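Local structure of amidohydrolase (Thermotoga maritima, 3OOQ) at the interface of chains A and B and the interface of chains A and C. The protein is an amidohydrolase of the metal-dependent hydrolase superfamily, possibly with allantoinase-like activity on cyclic amide substrates. Coordinates in Å, arbitrary orientation; residue numbers count along the deposited sequence, not the author numbering. Chains: chain A/B/C, amidohydrolase.

Contact 1: the interface of chains A and B. Residues chain A 176, 180, 235, 238; chain B 92, 94-95, 139.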
# COMPACT_ATOMS: atom_id res chain seq x y z
N ALA A 176 -13.30 -23.63 12.86
CA ALA A 176 -13.87 -24.97 12.90
C ALA A 176 -14.03 -25.58 11.51
O ALA A 176 -13.82 -26.78 11.33
CB ALA A 176 -15.25 -24.95 13.64
N ARG A 180 -12.37 -29.07 10.08
CA ARG A 180 -13.31 -30.09 9.60
C ARG A 180 -13.04 -30.42 8.13
O ARG A 180 -13.06 -31.60 7.73
CB ARG A 180 -14.76 -29.60 9.81
CG ARG A 180 -15.82 -30.66 9.61
CD ARG A 180 -17.22 -30.16 9.95
NE ARG A 180 -17.57 -30.38 11.34
CZ ARG A 180 -17.72 -29.42 12.25
NH1 ARG A 180 -18.06 -29.75 13.49
NH2 ARG A 180 -17.58 -28.13 11.93
N THR A 235 -16.14 -27.14 21.22
CA THR A 235 -16.01 -27.25 19.76
C THR A 235 -14.87 -28.22 19.41
O THR A 235 -15.03 -29.10 18.56
CB THR A 235 -15.76 -25.88 19.09
OG1 THR A 235 -16.88 -25.01 19.32
CG2 THR A 235 -15.57 -26.04 17.56
N ARG A 238 -16.14 -31.65 20.12
CA ARG A 238 -17.09 -32.06 19.07
C ARG A 238 -16.38 -32.54 17.82
O ARG A 238 -16.77 -33.56 17.26
CB ARG A 238 -18.03 -30.91 18.64
CG ARG A 238 -19.22 -30.67 19.56
CD ARG A 238 -20.37 -29.91 18.83
NE ARG A 238 -19.96 -28.61 18.27
CZ ARG A 238 -19.66 -27.53 19.00
NH1 ARG A 238 -19.72 -27.56 20.33
NH2 ARG A 238 -19.32 -26.41 18.39
N LYS B 92 -20.38 -23.26 10.30
CA LYS B 92 -21.64 -23.37 11.06
C LYS B 92 -21.75 -22.28 12.12
O LYS B 92 -20.79 -22.06 12.91
CB LYS B 92 -21.76 -24.74 11.75
CG LYS B 92 -21.60 -25.99 10.86
CD LYS B 92 -21.81 -27.29 11.68
CE LYS B 92 -23.29 -27.80 11.69
NZ LYS B 92 -24.37 -26.75 11.55
N LEU B 94 -23.26 -22.59 14.69
CA LEU B 94 -23.09 -23.37 15.92
C LEU B 94 -21.67 -23.31 16.50
O LEU B 94 -21.47 -23.27 17.72
CB LEU B 94 -23.42 -24.83 15.63
CG LEU B 94 -23.40 -25.73 16.84
CD1 LEU B 94 -24.75 -25.58 17.48
CD2 LEU B 94 -23.12 -27.17 16.40
N ASP B 95 -20.70 -23.29 15.58
CA ASP B 95 -19.29 -23.26 15.90
C ASP B 95 -18.78 -21.86 16.26
O ASP B 95 -17.60 -21.68 16.53
CB ASP B 95 -18.49 -23.81 14.72
CG ASP B 95 -18.76 -25.28 14.47
OD1 ASP B 95 -19.11 -25.99 15.43
OD2 ASP B 95 -18.62 -25.72 13.31
N VAL B 139 -23.44 -25.76 24.21
CA VAL B 139 -24.24 -25.52 23.00
C VAL B 139 -24.90 -26.80 22.51
O VAL B 139 -26.02 -26.76 22.00
CB VAL B 139 -23.45 -24.79 21.86
CG1 VAL B 139 -22.45 -25.71 21.19
CG2 VAL B 139 -24.41 -24.23 20.80
O HOH W 1 -15.80 -22.50 18.88
O HOH W 2 -19.59 -28.53 15.43
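OD1 of B:Asp95, one of the two carboxylate oxygens, is gripped by NH2 of A:Arg238 at 3.0 Å. Water 2 binds the same OD1 of B:Asp95 at 2.6 Å. The arginine comes to the anti lone pair of OD1 with the oxygen in its guanidinium plane, and the bond is nearly straight, 171° at the hydrogen. The second oxygen, OD2, takes a salt bridge from NH2 of A:Arg180, also 3.0 Å long, on its syn side; this donor lies 25° out of the carboxylate plane. One aspartate thus pairs an oxygen with each of two arginines, which water 2 joins again by bonding A:Arg180 NH1 and A:Arg238 NE. A:Arg180 and B:Asp95 reach towards each other from opposite directions; the arginine chain bends at chi3 (-90°), and its guanidinium ends almost parallel to the carboxylate. The methyl CB of A:Ala176 packs against CB of B:Asp95 at 3.6 Å. A:Thr235 lays its CA over one face of the A:Arg238 guanidinium, towards the rim, while CG1 of B:Val139 comes within 3.4 Å of NH1 of A:Arg238. Water 1 links A:Thr235 OG1 to the backbone O of B:Asp95. Chain A supplies helices 172-198 and 230-243; the short 3-10 helix 93-96 of chain B carries the aspartate between them, with helix 139-142 alongside.

Contact 2: the interface of chains A and C. Residues chain A 277-278, 284; chain C 71, 106, 313.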
# COMPACT_ATOMS: atom_id res chain seq x y z
N PHE A 277 -0.71 -12.30 33.21
CA PHE A 277 -1.76 -11.30 32.97
C PHE A 277 -2.81 -11.80 31.99
O PHE A 277 -2.48 -12.48 31.02
CB PHE A 277 -1.11 -10.04 32.41
CG PHE A 277 -2.04 -8.87 32.28
CD1 PHE A 277 -2.53 -8.22 33.43
CD2 PHE A 277 -2.40 -8.39 31.02
CE1 PHE A 277 -3.35 -7.11 33.32
CE2 PHE A 277 -3.25 -7.26 30.91
CZ PHE A 277 -3.71 -6.63 32.04
N ARG A 278 -4.08 -11.47 32.23
CA ARG A 278 -5.14 -11.83 31.27
C ARG A 278 -5.15 -10.81 30.13
O ARG A 278 -5.81 -9.79 30.20
CB ARG A 278 -6.52 -11.94 31.96
CG ARG A 278 -6.53 -12.87 33.16
CD ARG A 278 -7.66 -12.53 34.15
NE ARG A 278 -7.61 -13.39 35.34
CZ ARG A 278 -6.79 -13.22 36.39
NH1 ARG A 278 -5.93 -12.21 36.43
NH2 ARG A 278 -6.86 -14.06 37.42
N LYS A 284 -10.36 -13.53 30.38
CA LYS A 284 -10.92 -12.72 31.46
C LYS A 284 -11.24 -13.53 32.73
O LYS A 284 -11.13 -13.02 33.86
CB LYS A 284 -12.15 -11.94 31.00
CG LYS A 284 -13.46 -12.75 30.92
CD LYS A 284 -14.69 -11.88 30.63
CE LYS A 284 -15.98 -12.68 30.86
NZ LYS A 284 -17.20 -12.13 30.14
N GLU C 71 -7.33 -5.11 32.20
CA GLU C 71 -7.19 -6.57 32.17
C GLU C 71 -8.44 -7.24 31.61
O GLU C 71 -9.56 -6.79 31.85
CB GLU C 71 -6.87 -7.13 33.57
CG GLU C 71 -6.39 -8.60 33.53
CD GLU C 71 -5.80 -9.13 34.84
OE1 GLU C 71 -5.96 -8.50 35.90
OE2 GLU C 71 -5.19 -10.24 34.80
N ARG C 106 -7.32 -7.17 42.25
CA ARG C 106 -6.30 -8.23 42.34
C ARG C 106 -5.01 -7.73 42.98
O ARG C 106 -4.37 -8.46 43.74
CB ARG C 106 -6.04 -8.86 40.97
CG ARG C 106 -7.20 -9.72 40.50
CD ARG C 106 -7.13 -9.97 39.00
NE ARG C 106 -8.31 -10.74 38.60
CZ ARG C 106 -8.96 -10.59 37.45
NH1 ARG C 106 -8.56 -9.71 36.52
NH2 ARG C 106 -10.03 -11.34 37.22
N GLU C 313 -0.58 -8.30 41.33
CA GLU C 313 -1.02 -9.23 42.37
C GLU C 313 0.12 -10.15 42.81
O GLU C 313 0.13 -10.66 43.95
CB GLU C 313 -2.24 -10.05 41.92
CG GLU C 313 -2.13 -10.73 40.55
CD GLU C 313 -3.45 -11.36 40.05
OE1 GLU C 313 -4.29 -11.78 40.89
OE2 GLU C 313 -3.62 -11.45 38.79
O HOH W 3 -10.19 -10.29 34.32
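Two extended side chains bring the charges of A:Arg278 and C:Glu71 together: the arginine leaves its backbone with CG anti to the carbonyl carbon (chi1 -53°), and the glutamate carries CG anti to its own N (chi1 -166°). OE2 of the glutamate then accepts twice from one residue. The backbone N of A:Arg278 meets the anti lone pair of C:Glu71 OE2 at 3.1 Å. NH1 of A:Arg278 approaches OE2 of C:Glu71 from above the carboxylate plane at 2.7 Å, with the oxygen in the guanidinium plane. A weak, longer salt bridge of 3.4 Å runs from NH1 of A:Arg278 to OE2 of C:Glu313. C:Arg106 covers one face of the A:Arg278 guanidinium, the two planes 9° apart and CZ to CZ 3.6 Å. The carboxylates of C:Glu71 and C:Glu313 probably offset the paired positive charges; C:Arg106 NH1 makes a weak bond to C:Glu71 OE1. Water 3 ties this second arginine to the backbone O of A:Lys284. CG of C:Glu71 sits over the ring face of A:Phe277, 3.9 Å from the centroid. Replacing A:Arg278 with an alanine would probably leave C:Glu71 without its charged mate across the interface and the face of C:Arg106 without its stacking partner. In the crystal the patch ties chains A and C together by charge and stacking, and its twin repeats it across the two-fold axis; whether the pairing is biological the structure alone does not show.

Contact 3: the interface of chains A and C. Residues chain A 370-371, 373-374; chain C 320-321, 323-324.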
# COMPACT_ATOMS: atom_id res chain seq x y z
N ASP A 370 9.86 -23.89 48.28
CA ASP A 370 10.42 -22.89 49.19
C ASP A 370 11.39 -22.06 48.34
O ASP A 370 12.35 -22.60 47.78
CB ASP A 370 11.10 -23.60 50.37
CG ASP A 370 11.85 -22.65 51.32
OD1 ASP A 370 11.91 -21.43 51.12
OD2 ASP A 370 12.40 -23.17 52.30
N MSE A 371 11.13 -20.76 48.27
CA MSE A 371 11.90 -19.87 47.39
C MSE A 371 13.38 -19.74 47.78
O MSE A 371 14.18 -19.25 46.98
CB MSE A 371 11.23 -18.49 47.28
CG MSE A 371 9.88 -18.50 46.59
SE MSE A 371 9.95 -19.33 44.80
CE MSE A 371 9.22 -21.12 45.21
N SER A 373 15.15 -22.44 48.29
CA SER A 373 15.75 -23.63 47.68
C SER A 373 16.37 -23.36 46.31
O SER A 373 15.84 -22.58 45.53
CB SER A 373 14.68 -24.70 47.54
OG SER A 373 14.14 -25.01 48.80
N VAL A 374 17.51 -24.00 46.03
CA VAL A 374 18.18 -23.89 44.73
C VAL A 374 18.50 -25.29 44.17
O VAL A 374 18.68 -26.25 44.93
CB VAL A 374 19.51 -23.06 44.80
CG1 VAL A 374 19.27 -21.63 45.34
CG2 VAL A 374 20.60 -23.76 45.63
N ALA C 320 9.86 -12.73 46.52
CA ALA C 320 10.25 -13.96 47.24
C ALA C 320 11.20 -14.80 46.40
O ALA C 320 12.17 -15.40 46.92
CB ALA C 320 9.01 -14.79 47.65
N THR C 321 10.96 -14.82 45.10
CA THR C 321 11.78 -15.60 44.18
C THR C 321 13.25 -15.17 44.16
O THR C 321 14.12 -16.01 43.92
CB THR C 321 11.19 -15.58 42.74
OG1 THR C 321 9.91 -16.22 42.78
CG2 THR C 321 12.08 -16.34 41.76
N MSE C 323 15.16 -14.58 46.54
CA MSE C 323 15.91 -15.27 47.60
C MSE C 323 16.64 -16.48 47.03
O MSE C 323 17.57 -16.99 47.64
CB MSE C 323 14.99 -15.71 48.73
CG MSE C 323 14.38 -14.55 49.47
SE MSE C 323 13.41 -15.09 51.07
CE MSE C 323 11.99 -16.14 50.21
N ARG C 324 16.20 -16.91 45.86
CA ARG C 324 16.82 -18.01 45.14
C ARG C 324 18.07 -17.51 44.40
O ARG C 324 18.84 -18.29 43.85
CB ARG C 324 15.79 -18.60 44.17
CG ARG C 324 16.05 -19.99 43.65
CD ARG C 324 14.75 -20.57 43.06
NE ARG C 324 13.96 -21.33 44.04
CZ ARG C 324 12.92 -22.09 43.75
NH1 ARG C 324 12.49 -22.19 42.48
NH2 ARG C 324 12.29 -22.76 44.71
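A:Met371, a selenomethionine, packs its side chain against chain C, crossing C:Thr321 and C:Arg324 at a slant. Its CB lies 3.3 Å from the backbone O of C:Ala320 and 3.8 Å from the methyl CE of C:Met323, another selenomethionine. CG follows, touching the methyl CB of C:Ala320 at 4.0 Å. Bends at chi2 (-55°) and chi3 (101°) then turn the tip towards C:Arg324: the selenium, SE, lies over the centre of the C:Arg324 guanidinium, 4.1 Å above the plane, and is also 3.7 Å from OG1 of C:Thr321. The terminal CE of A:Met371 ends 3.5 Å from NH2 of C:Arg324. That NH2 donates to the backbone O of A:Asp370 at 3.1 Å. The carbonyl oxygen lies close to the guanidinium plane, but the donor stands well above the carbonyl plane, 56° out of it. With SE packed over one face and the carbonyl O bonded at an edge, the arginine head is met from two sides. Its aliphatic stem runs antiparallel to A:Val374, whose CG1 packs against CG of C:Arg324 at 4.0 Å. In chain A the contact belongs to the loop just before strand 375-380, near the C-terminal end; in chain C it uses the end of helix 315-321 and the following 3-10 helix 322-325.

Contact 1 joins chain A to chain B, while contact 2 and contact 3 are patches of the same two-fold interface with chain C. The C-alpha centres of contacts 2 and 3 are about 24 Å apart, those of contacts 1 and 2 about 29 Å, and those of contacts 1 and 3 about 45 Å. No residue is shared, but chain C brings the adjoining elements 312-314 and 315-321 to contacts 2 and 3. Chain A thus meets its neighbours through separate surfaces, which would let copies join into the deposited ten-chain assembly, although the structure alone does not show that this forms in solution.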